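PDB 2NQL: Isomerase/lactonizing enzyme from Agrobacterium fabrum str. C58, which is of unestablished function but belongs to the mandelate racemase/muconate lactonizing group of the enolase superfamily and holds a sodium ion. Local coordinates for residues 1-13 and 82-96. Numbering follows the deposited sequence.
Sequences MNSPIATVEVFTL and INDLLAGFVIGRDAS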
loop_
_atom_site.group_PDB
_atom_site.type_symbol
_atom_site.label_atom_id
_atom_site.label_comp_id
_atom_site.label_asym_id
_atom_site.label_seq_id
_atom_site.Cartn_x
_atom_site.Cartn_y
_atom_site.Cartn_z
ATOM N N MET A 1 10.705 34.617 3.123
ATOM C CA MET A 1 10.249 33.968 4.407
ATOM C C MET A 1 10.353 32.437 4.297
ATOM O O MET A 1 11.147 31.802 5.007
ATOM C CB MET A 1 8.824 34.417 4.765
ATOM C CG MET A 1 8.138 33.668 5.909
ATOM S SD MET A 1 9.097 33.531 7.435
ATOM C CE MET A 1 8.822 35.143 8.179
ATOM N N ASN A 2 9.561 31.853 3.400
ATOM C CA ASN A 2 9.716 30.438 3.064
ATOM C C ASN A 2 10.484 30.309 1.772
ATOM O O ASN A 2 10.006 30.730 0.712
ATOM C CB ASN A 2 8.359 29.745 2.987
ATOM C CG ASN A 2 7.608 29.788 4.305
ATOM O OD1 ASN A 2 6.567 30.441 4.416
ATOM N ND2 ASN A 2 8.124 29.085 5.313
ATOM N N SER A 3 11.698 29.787 1.875
ATOM C CA SER A 3 12.601 29.636 0.733
ATOM C C SER A 3 12.300 28.310 0.007
ATOM O O SER A 3 12.058 27.302 0.665
ATOM C CB SER A 3 14.038 29.647 1.232
ATOM O OG SER A 3 14.991 29.374 0.211
ATOM N N PRO A 4 12.298 28.314 -1.348
ATOM C CA PRO A 4 12.018 27.065 -2.083
ATOM C C PRO A 4 12.977 25.942 -1.730
ATOM O O PRO A 4 14.148 26.193 -1.437
ATOM C CB PRO A 4 12.197 27.455 -3.552
ATOM C CG PRO A 4 11.939 28.977 -3.544
ATOM C CD PRO A 4 12.530 29.452 -2.259
ATOM N N ILE A 5 12.474 24.713 -1.756
ATOM C CA ILE A 5 13.343 23.541 -1.610
ATOM C C ILE A 5 14.340 23.447 -2.766
ATOM O O ILE A 5 13.951 23.553 -3.938
ATOM C CB ILE A 5 12.523 22.228 -1.493
ATOM C CG1 ILE A 5 11.487 22.324 -0.352
ATOM C CG2 ILE A 5 13.486 21.026 -1.391
ATOM C CD1 ILE A 5 12.017 22.915 0.966
ATOM N N ALA A 6 15.616 23.266 -2.422
ATOM C CA ALA A 6 16.700 23.166 -3.385
ATOM C C ALA A 6 17.032 21.692 -3.638
ATOM O O ALA A 6 17.155 21.274 -4.787
ATOM C CB ALA A 6 17.935 23.904 -2.876
ATOM N N THR A 7 17.205 20.915 -2.562
ATOM C CA THR A 7 17.714 19.545 -2.661
ATOM C C THR A 7 16.994 18.591 -1.699
ATOM O O THR A 7 16.492 19.007 -0.638
ATOM C CB THR A 7 19.254 19.455 -2.425
ATOM O OG1 THR A 7 19.599 20.003 -1.140
ATOM C CG2 THR A 7 20.048 20.171 -3.515
ATOM N N VAL A 8 16.911 17.319 -2.109
ATOM C CA VAL A 8 16.332 16.246 -1.288
ATOM C C VAL A 8 17.331 15.099 -1.379
ATOM O O VAL A 8 17.608 14.585 -2.468
ATOM C CB VAL A 8 14.924 15.809 -1.798
ATOM C CG1 VAL A 8 14.347 14.673 -0.928
ATOM C CG2 VAL A 8 13.947 16.989 -1.846
ATOM N N GLU A 9 17.919 14.734 -0.243
ATOM C CA GLU A 9 18.953 13.704 -0.208
ATOM C C GLU A 9 18.448 12.538 0.644
ATOM O O GLU A 9 17.936 12.763 1.751
ATOM C CB GLU A 9 20.227 14.253 0.435
ATOM C CG GLU A 9 20.956 15.353 -0.363
ATOM C CD GLU A 9 22.015 16.020 0.490
ATOM O OE1 GLU A 9 21.683 17.029 1.154
ATOM O OE2 GLU A 9 23.139 15.496 0.522
ATOM N N VAL A 10 18.578 11.310 0.134
ATOM C CA VAL A 10 18.099 10.122 0.874
ATOM C C VAL A 10 19.264 9.278 1.376
ATOM O O VAL A 10 20.244 9.063 0.656
ATOM C CB VAL A 10 17.197 9.224 -0.020
ATOM C CG1 VAL A 10 16.441 8.229 0.841
ATOM C CG2 VAL A 10 16.169 10.093 -0.768
ATOM N N PHE A 11 19.126 8.787 2.611
ATOM C CA PHE A 11 20.167 8.003 3.270
ATOM C C PHE A 11 19.546 6.835 4.008
ATOM O O PHE A 11 18.363 6.861 4.344
ATOM C CB PHE A 11 20.911 8.816 4.331
ATOM C CG PHE A 11 21.537 10.074 3.814
ATOM C CD1 PHE A 11 22.842 10.063 3.320
ATOM C CD2 PHE A 11 20.843 11.279 3.884
ATOM C CE1 PHE A 11 23.441 11.255 2.863
ATOM C CE2 PHE A 11 21.434 12.478 3.412
ATOM C CZ PHE A 11 22.727 12.450 2.910
ATOM N N THR A 12 20.362 5.814 4.259
ATOM C CA THR A 12 20.035 4.834 5.302
ATOM C C THR A 12 21.014 4.982 6.465
ATOM O O THR A 12 22.150 5.428 6.295
ATOM C CB THR A 12 20.097 3.384 4.800
ATOM O OG1 THR A 12 21.355 3.162 4.149
ATOM C CG2 THR A 12 18.945 3.142 3.818
ATOM N N LEU A 13 20.523 4.646 7.640
ATOM C CA LEU A 13 21.381 4.439 8.825
ATOM C C LEU A 13 21.142 3.005 9.268
ATOM O O LEU A 13 20.017 2.636 9.599
ATOM C CB LEU A 13 21.000 5.449 9.918
ATOM C CG LEU A 13 21.653 5.296 11.318
ATOM C CD1 LEU A 13 23.142 5.148 11.169
ATOM C CD2 LEU A 13 21.332 6.516 12.213
ATOM N N ILE A 82 11.545 8.309 -3.812
ATOM C CA ILE A 82 11.952 9.692 -3.605
ATOM C C ILE A 82 12.866 10.177 -4.743
ATOM O O ILE A 82 12.587 11.230 -5.342
ATOM C CB ILE A 82 12.579 9.909 -2.198
ATOM C CG1 ILE A 82 11.503 9.636 -1.121
ATOM C CG2 ILE A 82 13.158 11.340 -2.086
ATOM C CD1 ILE A 82 12.056 9.687 0.337
ATOM N N ASN A 83 13.915 9.413 -5.059
ATOM C CA ASN A 83 14.901 9.847 -6.065
ATOM C C ASN A 83 14.315 9.913 -7.495
ATOM O O ASN A 83 14.626 10.850 -8.258
ATOM C CB ASN A 83 16.138 8.956 -6.075
ATOM C CG ASN A 83 16.994 9.151 -4.817
ATOM O OD1 ASN A 83 17.166 10.279 -4.335
ATOM N ND2 ASN A 83 17.512 8.052 -4.283
ATOM N N ASP A 84 13.483 8.934 -7.837
ATOM C CA ASP A 84 12.941 8.866 -9.213
ATOM C C ASP A 84 11.780 9.820 -9.423
ATOM O O ASP A 84 11.667 10.443 -10.481
ATOM C CB ASP A 84 12.494 7.439 -9.592
ATOM C CG ASP A 84 11.923 7.368 -11.034
ATOM O OD1 ASP A 84 12.675 7.627 -11.983
ATOM O OD2 ASP A 84 10.719 7.102 -11.188
ATOM N N LEU A 85 10.901 9.898 -8.429
ATOM C CA LEU A 85 9.605 10.538 -8.579
ATOM C C LEU A 85 9.390 11.739 -7.669
ATOM O O LEU A 85 9.062 12.827 -8.138
ATOM C CB LEU A 85 8.465 9.529 -8.386
ATOM C CG LEU A 85 7.036 10.098 -8.294
ATOM C CD1 LEU A 85 6.536 10.702 -9.641
ATOM C CD2 LEU A 85 6.014 9.098 -7.713
ATOM N N LEU A 86 9.524 11.548 -6.359
ATOM C CA LEU A 86 8.875 12.491 -5.446
ATOM C C LEU A 86 9.700 13.761 -5.234
ATOM O O LEU A 86 9.140 14.848 -5.109
ATOM C CB LEU A 86 8.586 11.819 -4.099
ATOM C CG LEU A 86 7.580 10.686 -4.130
ATOM C CD1 LEU A 86 7.738 9.848 -2.846
ATOM C CD2 LEU A 86 6.150 11.257 -4.246
ATOM N N ALA A 87 11.025 13.615 -5.201
ATOM C CA ALA A 87 11.920 14.758 -4.971
ATOM C C ALA A 87 11.688 15.859 -6.012
ATOM O O ALA A 87 11.677 17.027 -5.679
ATOM C CB ALA A 87 13.356 14.348 -4.991
ATOM N N GLY A 88 11.493 15.455 -7.262
ATOM C CA GLY A 88 11.255 16.400 -8.365
ATOM C C GLY A 88 10.044 17.285 -8.172
ATOM O O GLY A 88 10.018 18.415 -8.676
ATOM N N PHE A 89 9.032 16.772 -7.480
ATOM C CA PHE A 89 7.808 17.511 -7.194
ATOM C C PHE A 89 7.801 18.253 -5.852
ATOM O O PHE A 89 6.854 18.967 -5.521
ATOM C CB PHE A 89 6.599 16.597 -7.326
ATOM C CG PHE A 89 6.373 16.142 -8.743
ATOM C CD1 PHE A 89 5.785 17.011 -9.665
ATOM C CD2 PHE A 89 6.795 14.894 -9.170
ATOM C CE1 PHE A 89 5.587 16.623 -10.986
ATOM C CE2 PHE A 89 6.617 14.495 -10.485
ATOM C CZ PHE A 89 6.007 15.368 -11.401
ATOM N N VAL A 90 8.867 18.068 -5.092
ATOM C CA VAL A 90 9.104 18.865 -3.877
ATOM C C VAL A 90 10.037 20.036 -4.165
ATOM O O VAL A 90 9.790 21.146 -3.693
ATOM C CB VAL A 90 9.636 17.976 -2.713
ATOM C CG1 VAL A 90 10.004 18.853 -1.481
ATOM C CG2 VAL A 90 8.564 16.983 -2.346
ATOM N N ILE A 91 11.103 19.782 -4.925
ATOM C CA ILE A 91 12.068 20.808 -5.306
ATOM C C ILE A 91 11.363 21.970 -6.039
ATOM O O ILE A 91 10.554 21.752 -6.962
ATOM C CB ILE A 91 13.220 20.193 -6.153
ATOM C CG1 ILE A 91 14.168 19.361 -5.266
ATOM C CG2 ILE A 91 14.009 21.279 -6.900
ATOM C CD1 ILE A 91 14.957 18.288 -6.028
ATOM N N GLY A 92 11.622 23.196 -5.587
ATOM C CA GLY A 92 10.904 24.368 -6.113
ATOM C C GLY A 92 9.655 24.750 -5.343
ATOM O O GLY A 92 9.222 25.902 -5.405
ATOM N N ARG A 93 9.077 23.813 -4.580
ATOM C CA ARG A 93 7.967 24.151 -3.690
ATOM C C ARG A 93 8.602 24.748 -2.424
ATOM O O ARG A 93 9.815 24.681 -2.256
ATOM C CB ARG A 93 7.139 22.915 -3.297
ATOM C CG ARG A 93 6.462 22.157 -4.461
ATOM C CD ARG A 93 5.292 22.938 -5.012
ATOM N NE ARG A 93 4.144 23.110 -4.108
ATOM C CZ ARG A 93 3.086 22.302 -4.038
ATOM N NH1 ARG A 93 3.046 21.199 -4.765
ATOM N NH2 ARG A 93 2.069 22.571 -3.215
ATOM N N ASP A 94 7.777 25.294 -1.544
ATOM C CA ASP A 94 8.297 25.752 -0.262
ATOM C C ASP A 94 7.503 25.180 0.906
ATOM O O ASP A 94 6.582 24.368 0.715
ATOM C CB ASP A 94 8.365 27.277 -0.222
ATOM C CG ASP A 94 6.991 27.933 -0.253
ATOM O OD1 ASP A 94 6.026 27.428 0.358
ATOM O OD2 ASP A 94 6.883 28.992 -0.893
ATOM N N ALA A 95 7.856 25.622 2.116
ATOM C CA ALA A 95 7.287 25.066 3.331
ATOM C C ALA A 95 6.212 25.952 3.964
ATOM O O ALA A 95 5.868 25.776 5.129
ATOM C CB ALA A 95 8.424 24.741 4.341
ATOM N N SER A 96 5.659 26.893 3.191
ATOM C CA SER A 96 4.548 27.735 3.673
ATOM C C SER A 96 3.279 26.965 4.032
ATOM O O SER A 96 2.495 27.390 4.892
ATOM C CB SER A 96 4.230 28.871 2.687
ATOM O OG SER A 96 3.701 28.372 1.464
HETATM O O HOH W 1 9.028 30.770 -1.646
HETATM O O HOH W 2 10.413 26.768 2.564
HETATM O O HOH W 3 16.218 12.898 -4.171
HETATM O O HOH W 4 19.216 11.130 -2.712
#
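Val-8, on strand 5-13, lays its isopropyl group over the methyl of Ala-87, CB to CB 3.8 Å, with one branch reaching each way along the nearly antiparallel helix 82-90 (155°). The Val-8 and Ile-82 side chains cross at about a right angle, Val-8 CG1, anti to the backbone N (chi1 179°), meeting Ile-82 CG2 at 3.7 Å; Val-8 CG2 leans toward Ile-91 CG1. That same Ile-82 methyl takes Val-10 CG2 at 3.5 Å. At the other end, Ile-5 crosses Val-90 obliquely, CG1 to CG1 3.9 Å. Here the type II turn 90-93 brings backbones together: Ile-5 N donates almost straight to Arg-93 O (2.7 Å), and Gly-92 N returns a bond to Ile-5 O (2.9 Å). Two waters link Asn-83 OD1 to Val-8 O and Val-10 N, while Asn-83 ND2 bonds the C-terminal carboxylate of Ile-388; another water spans Asn-2 O and Asp-94 OD2. Asp-94 OD1 closes an Asx turn with Ser-96 N and also accepts from Ser-96 OG, while Asn-2 OD1 lies 3.3 Å from Ser-96 CB and its ND2 bonds Glu-137. In the N-terminal alpha+beta domain, strand 5-15 runs between strands 50-59 and 386-387, with helix 117-138 packing against Ile-5 and Val-8 and helix 98-109 against Val-90.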